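Local coordinates for four helix bundle protein (PDB 2RLD) that is of unknown function but belongs to the 23S rRNA-intervening sequence protein family, folds as a four-helix bundle and binds calcium, at residues Ile66-Glu80 and Asn101-Ile115. Numbering follows the deposited sequence.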
loop_
_atom_site.group_PDB
_atom_site.type_symbol
_atom_site.label_atom_id
_atom_site.label_comp_id
_atom_site.label_asym_id
_atom_site.label_seq_id
_atom_site.Cartn_x
_atom_site.Cartn_y
_atom_site.Cartn_z
ATOM N N ILE C 66 -24.521 -10.789 2.918
ATOM C CA ILE C 66 -23.963 -11.149 4.226
ATOM C C ILE C 66 -22.444 -11.049 4.204
ATOM O O ILE C 66 -21.821 -10.535 5.163
ATOM C CB ILE C 66 -24.408 -12.587 4.666
ATOM C CG1 ILE C 66 -25.910 -12.625 4.951
ATOM C CG2 ILE C 66 -23.675 -13.039 5.910
ATOM C CD1 ILE C 66 -26.365 -11.732 6.092
ATOM N N ASN C 67 -21.834 -11.505 3.117
ATOM C CA ASN C 67 -20.376 -11.453 3.007
ATOM C C ASN C 67 -19.805 -10.029 3.007
ATOM O O ASN C 67 -18.796 -9.744 3.671
ATOM C CB ASN C 67 -19.894 -12.246 1.787
ATOM C CG ASN C 67 -19.852 -13.754 2.058
ATOM O OD1 ASN C 67 -20.827 -14.336 2.537
ATOM N ND2 ASN C 67 -18.718 -14.381 1.771
ATOM N N LYS C 68 -20.458 -9.127 2.287
ATOM C CA LYS C 68 -20.041 -7.729 2.305
ATOM C C LYS C 68 -20.239 -7.126 3.700
ATOM O O LYS C 68 -19.407 -6.333 4.166
ATOM C CB LYS C 68 -20.779 -6.928 1.227
ATOM C CG LYS C 68 -20.381 -7.342 -0.188
ATOM C CD LYS C 68 -18.945 -6.974 -0.483
ATOM N N LEU C 69 -21.308 -7.522 4.398
ATOM C CA LEU C 69 -21.498 -7.044 5.763
ATOM C C LEU C 69 -20.409 -7.579 6.690
ATOM O O LEU C 69 -19.983 -6.897 7.633
ATOM C CB LEU C 69 -22.875 -7.415 6.291
ATOM C CG LEU C 69 -24.094 -6.725 5.664
ATOM C CD1 LEU C 69 -25.329 -7.027 6.500
ATOM C CD2 LEU C 69 -23.868 -5.221 5.535
ATOM N N ASN C 70 -19.952 -8.800 6.433
ATOM C CA ASN C 70 -18.867 -9.371 7.223
ATOM C C ASN C 70 -17.567 -8.619 7.017
ATOM O O ASN C 70 -16.795 -8.456 7.970
ATOM C CB ASN C 70 -18.660 -10.837 6.871
ATOM C CG ASN C 70 -17.687 -11.540 7.829
ATOM O OD1 ASN C 70 -16.584 -11.920 7.433
ATOM N ND2 ASN C 70 -18.105 -11.723 9.091
ATOM N N ILE C 71 -17.320 -8.154 5.788
ATOM C CA ILE C 71 -16.163 -7.271 5.545
ATOM C C ILE C 71 -16.332 -5.922 6.273
ATOM O O ILE C 71 -15.372 -5.416 6.867
ATOM C CB ILE C 71 -15.916 -7.007 4.049
ATOM C CG1 ILE C 71 -15.682 -8.313 3.284
ATOM C CG2 ILE C 71 -14.682 -6.084 3.851
ATOM C CD1 ILE C 71 -15.677 -8.116 1.762
ATOM N N ALA C 72 -17.548 -5.371 6.293
ATOM C CA ALA C 72 -17.827 -4.152 7.097
ATOM C C ALA C 72 -17.510 -4.380 8.581
ATOM O O ALA C 72 -16.891 -3.544 9.245
ATOM C CB ALA C 72 -19.298 -3.725 6.938
ATOM N N LEU C 73 -17.920 -5.546 9.088
ATOM C CA LEU C 73 -17.639 -5.891 10.475
ATOM C C LEU C 73 -16.125 -5.994 10.759
ATOM O O LEU C 73 -15.643 -5.609 11.833
ATOM C CB LEU C 73 -18.315 -7.214 10.810
ATOM C CG LEU C 73 -18.152 -7.706 12.238
ATOM C CD1 LEU C 73 -18.565 -6.618 13.236
ATOM C CD2 LEU C 73 -18.960 -8.988 12.409
ATOM N N LYS C 74 -15.393 -6.531 9.792
ATOM C CA LYS C 74 -13.945 -6.640 9.895
ATOM C C LYS C 74 -13.336 -5.268 10.049
ATOM O O LYS C 74 -12.437 -5.029 10.885
ATOM C CB LYS C 74 -13.383 -7.275 8.636
ATOM C CG LYS C 74 -11.865 -7.443 8.631
ATOM C CD LYS C 74 -11.400 -8.219 7.398
ATOM C CE LYS C 74 -11.484 -7.380 6.093
ATOM N NZ LYS C 74 -10.340 -6.419 6.016
ATOM N N GLU C 75 -13.812 -4.374 9.203
ATOM C CA GLU C 75 -13.310 -2.990 9.182
ATOM C C GLU C 75 -13.658 -2.261 10.492
ATOM O O GLU C 75 -12.842 -1.512 11.042
ATOM C CB GLU C 75 -13.850 -2.258 7.951
ATOM C CG GLU C 75 -13.375 -2.810 6.597
ATOM C CD GLU C 75 -11.889 -2.602 6.297
ATOM O OE1 GLU C 75 -11.120 -2.132 7.161
ATOM O OE2 GLU C 75 -11.498 -2.893 5.144
ATOM N N ALA C 76 -14.848 -2.507 11.022
ATOM C CA ALA C 76 -15.244 -1.978 12.341
ATOM C C ALA C 76 -14.297 -2.477 13.438
ATOM O O ALA C 76 -13.845 -1.695 14.287
ATOM C CB ALA C 76 -16.684 -2.370 12.654
ATOM N N ASN C 77 -13.967 -3.762 13.394
ATOM C CA ASN C 77 -13.063 -4.318 14.378
ATOM C C ASN C 77 -11.658 -3.789 14.253
ATOM O O ASN C 77 -11.032 -3.468 15.275
ATOM C CB ASN C 77 -13.080 -5.828 14.341
ATOM C CG ASN C 77 -14.183 -6.379 15.177
ATOM O OD1 ASN C 77 -14.045 -6.460 16.401
ATOM N ND2 ASN C 77 -15.300 -6.724 14.548
ATOM N N GLU C 78 -11.170 -3.627 13.026
ATOM C CA GLU C 78 -9.831 -3.028 12.864
ATOM C C GLU C 78 -9.809 -1.591 13.390
ATOM O O GLU C 78 -8.853 -1.168 14.059
ATOM C CB GLU C 78 -9.381 -3.071 11.408
ATOM C CG GLU C 78 -7.922 -2.653 11.298
ATOM C CD GLU C 78 -7.407 -2.501 9.894
ATOM O OE1 GLU C 78 -7.958 -3.145 8.972
ATOM O OE2 GLU C 78 -6.432 -1.731 9.729
ATOM N N THR C 79 -10.869 -0.858 13.111
ATOM C CA THR C 79 -10.986 0.538 13.553
ATOM C C THR C 79 -10.917 0.578 15.087
ATOM O O THR C 79 -10.265 1.440 15.659
ATOM C CB THR C 79 -12.312 1.170 13.044
ATOM O OG1 THR C 79 -12.341 1.160 11.604
ATOM C CG2 THR C 79 -12.476 2.607 13.546
ATOM N N GLU C 80 -11.610 -0.349 15.733
ATOM C CA GLU C 80 -11.610 -0.451 17.210
ATOM C C GLU C 80 -10.202 -0.731 17.750
ATOM O O GLU C 80 -9.808 -0.213 18.787
ATOM C CB GLU C 80 -12.674 -1.471 17.637
ATOM C CG GLU C 80 -14.080 -0.842 17.461
ATOM C CD GLU C 80 -15.172 -1.791 16.994
ATOM O OE1 GLU C 80 -14.980 -3.024 17.076
ATOM O OE2 GLU C 80 -16.221 -1.281 16.524
ATOM N N ASN C 101 -15.534 5.352 19.956
ATOM C CA ASN C 101 -15.601 3.900 20.095
ATOM C C ASN C 101 -17.024 3.392 20.333
ATOM O O ASN C 101 -17.386 2.321 19.861
ATOM C CB ASN C 101 -14.673 3.412 21.209
ATOM C CG ASN C 101 -14.556 1.895 21.237
ATOM O OD1 ASN C 101 -13.998 1.292 20.324
ATOM N ND2 ASN C 101 -15.086 1.277 22.281
ATOM N N ASN C 102 -17.822 4.161 21.062
ATOM C CA ASN C 102 -19.215 3.823 21.285
ATOM C C ASN C 102 -19.987 3.826 19.971
ATOM O O ASN C 102 -20.821 2.963 19.755
ATOM C CB ASN C 102 -19.863 4.798 22.264
ATOM C CG ASN C 102 -19.460 4.535 23.703
ATOM O OD1 ASN C 102 -18.894 3.480 24.022
ATOM N ND2 ASN C 102 -19.738 5.498 24.579
ATOM N N ASP C 103 -19.693 4.780 19.091
ATOM C CA ASP C 103 -20.329 4.795 17.768
ATOM C C ASP C 103 -19.893 3.571 16.937
ATOM O O ASP C 103 -20.698 2.983 16.182
ATOM C CB ASP C 103 -19.997 6.100 17.038
ATOM C CG ASP C 103 -20.735 7.305 17.598
ATOM O OD1 ASP C 103 -21.597 7.116 18.469
ATOM O OD2 ASP C 103 -20.491 8.447 17.124
ATOM N N SER C 104 -18.615 3.218 17.043
ATOM C CA SER C 104 -18.067 2.052 16.331
ATOM C C SER C 104 -18.747 0.782 16.782
ATOM O O SER C 104 -19.218 -0.024 15.969
ATOM C CB SER C 104 -16.550 1.952 16.521
ATOM O OG SER C 104 -15.948 1.282 15.412
ATOM N N THR C 105 -18.859 0.618 18.093
ATOM C CA THR C 105 -19.352 -0.636 18.626
ATOM C C THR C 105 -20.868 -0.770 18.401
ATOM O O THR C 105 -21.399 -1.885 18.262
ATOM C CB THR C 105 -18.939 -0.806 20.103
ATOM O OG1 THR C 105 -19.392 0.310 20.857
ATOM C CG2 THR C 105 -17.422 -0.883 20.225
ATOM N N GLU C 106 -21.567 0.362 18.334
ATOM C CA GLU C 106 -22.974 0.361 17.920
ATOM C C GLU C 106 -23.117 -0.253 16.531
ATOM O O GLU C 106 -24.057 -0.982 16.275
ATOM C CB GLU C 106 -23.539 1.785 17.939
ATOM C CG GLU C 106 -24.955 1.918 17.428
ATOM C CD GLU C 106 -25.465 3.361 17.466
ATOM O OE1 GLU C 106 -24.651 4.306 17.300
ATOM O OE2 GLU C 106 -26.685 3.547 17.674
ATOM N N ILE C 107 -22.191 0.071 15.620
ATOM C CA ILE C 107 -22.210 -0.485 14.268
ATOM C C ILE C 107 -21.913 -1.986 14.278
ATOM O O ILE C 107 -22.576 -2.756 13.560
ATOM C CB ILE C 107 -21.246 0.305 13.311
ATOM C CG1 ILE C 107 -21.809 1.702 13.042
ATOM C CG2 ILE C 107 -20.971 -0.453 12.004
ATOM C CD1 ILE C 107 -20.826 2.637 12.384
ATOM N N ASN C 108 -20.944 -2.407 15.094
ATOM C CA ASN C 108 -20.686 -3.838 15.291
ATOM C C ASN C 108 -21.968 -4.617 15.601
ATOM O O ASN C 108 -22.252 -5.664 15.015
ATOM C CB ASN C 108 -19.742 -4.064 16.465
ATOM C CG ASN C 108 -18.307 -3.768 16.138
ATOM O OD1 ASN C 108 -18.008 -2.844 15.400
ATOM N ND2 ASN C 108 -17.396 -4.563 16.706
ATOM N N LYS C 109 -22.725 -4.082 16.549
ATOM C CA LYS C 109 -23.897 -4.756 17.101
ATOM C C LYS C 109 -24.957 -4.946 16.008
ATOM O O LYS C 109 -25.531 -6.030 15.854
ATOM C CB LYS C 109 -24.435 -3.897 18.235
ATOM C CG LYS C 109 -25.639 -4.444 18.959
ATOM C CD LYS C 109 -26.127 -3.454 20.010
ATOM C CE LYS C 109 -26.434 -2.093 19.406
ATOM N NZ LYS C 109 -27.629 -1.455 20.007
ATOM N N LEU C 110 -25.195 -3.888 15.238
ATOM C CA LEU C 110 -26.199 -3.938 14.184
ATOM C C LEU C 110 -25.765 -4.900 13.061
ATOM O O LEU C 110 -26.569 -5.723 12.566
ATOM C CB LEU C 110 -26.432 -2.527 13.639
ATOM C CG LEU C 110 -26.981 -1.526 14.668
ATOM C CD1 LEU C 110 -26.923 -0.067 14.168
ATOM C CD2 LEU C 110 -28.400 -1.928 15.039
ATOM N N LEU C 111 -24.488 -4.820 12.673
ATOM C CA LEU C 111 -23.983 -5.734 11.640
ATOM C C LEU C 111 -24.110 -7.192 12.065
ATOM O O LEU C 111 -24.535 -8.051 11.287
ATOM C CB LEU C 111 -22.538 -5.425 11.281
ATOM C CG LEU C 111 -22.299 -4.081 10.595
ATOM C CD1 LEU C 111 -20.802 -3.790 10.608
ATOM C CD2 LEU C 111 -22.844 -4.094 9.173
ATOM N N ILE C 112 -23.793 -7.470 13.321
ATOM C CA ILE C 112 -23.884 -8.839 13.816
ATOM C C ILE C 112 -25.332 -9.335 13.805
ATOM O O ILE C 112 -25.608 -10.491 13.420
ATOM C CB ILE C 112 -23.259 -8.977 15.218
ATOM C CG1 ILE C 112 -21.744 -8.809 15.111
ATOM C CG2 ILE C 112 -23.621 -10.355 15.834
ATOM C CD1 ILE C 112 -21.067 -8.432 16.400
ATOM N N SER C 113 -26.261 -8.464 14.195
ATOM C CA SER C 113 -27.680 -8.810 14.208
ATOM C C SER C 113 -28.147 -9.201 12.811
ATOM O O SER C 113 -28.703 -10.273 12.601
ATOM C CB SER C 113 -28.515 -7.631 14.719
ATOM O OG SER C 113 -29.868 -8.009 14.892
ATOM N N ILE C 114 -27.906 -8.324 11.850
ATOM C CA ILE C 114 -28.266 -8.600 10.470
ATOM C C ILE C 114 -27.645 -9.944 10.044
ATOM O O ILE C 114 -28.349 -10.875 9.612
ATOM C CB ILE C 114 -27.787 -7.467 9.548
ATOM C CG1 ILE C 114 -28.567 -6.177 9.830
ATOM C CG2 ILE C 114 -27.935 -7.863 8.086
ATOM C CD1 ILE C 114 -27.857 -4.929 9.387
ATOM N N ILE C 115 -26.331 -10.056 10.216
ATOM C CA ILE C 115 -25.590 -11.239 9.776
ATOM C C ILE C 115 -26.141 -12.511 10.409
ATOM O O ILE C 115 -26.304 -13.530 9.727
ATOM C CB ILE C 115 -24.089 -11.110 10.080
ATOM C CG1 ILE C 115 -23.479 -10.012 9.195
ATOM C CG2 ILE C 115 -23.374 -12.461 9.841
ATOM C CD1 ILE C 115 -22.193 -9.410 9.727
HETATM O O HOH W 1 -11.636 0.126 20.866
#
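Leu73 enters a hole formed by Asn108, Leu111, Ile112 and Ile115, and its two methyls divide the work. With CG anti to the backbone N (chi1 -178°), the branch turns across to the other helix, placing CD2 3.9 Å from CG1 of Ile112 and CD1 over CA of Asn108. Leu111 answers from the opposite helix: its CD1 rests on the backbone of Leu73 and lies 4.0 Å from CB of Ala72, where a small residue leaves room for a long one, while its CD2 meets CD2 of Leu69. Toward the C-terminal end of 101-115, Ile115 is a knob in turn, set among Ile66, Leu69, Asn70 and Leu73, with CG1 3.9 Å from CB of Leu69 and CG2 facing CG2 of Ile66.

This knobs-into-holes packing joins helices 62-88 and 94-116, consecutive in the four-helix bundle and antiparallel, their segment axes 9.5 Å apart at 155°. Phe18 of helix 7-32 touches Ser104, and Ala56 of helix 38-57 touches Leu69.

Toward Glu80 the interface turns polar. The Glu80 side chain, bent at chi2, carries its carboxylate across into a hole lined by Asn101, Ser104, Thr105 and Asn108. Ser104 OG donates to Glu80 OE2 at 2.8 Å on the anti side, 24° out of the carboxylate plane; serine is short enough to fit here and still supply a proton. The Asn108 side chain reaches the same carboxylate from the opposite direction, and Arg54 of the second subunit packs on Glu80. Beside this group a water links the two helices, 2.8 Å from Glu80 O and 2.7 Å from Asn101 OD1.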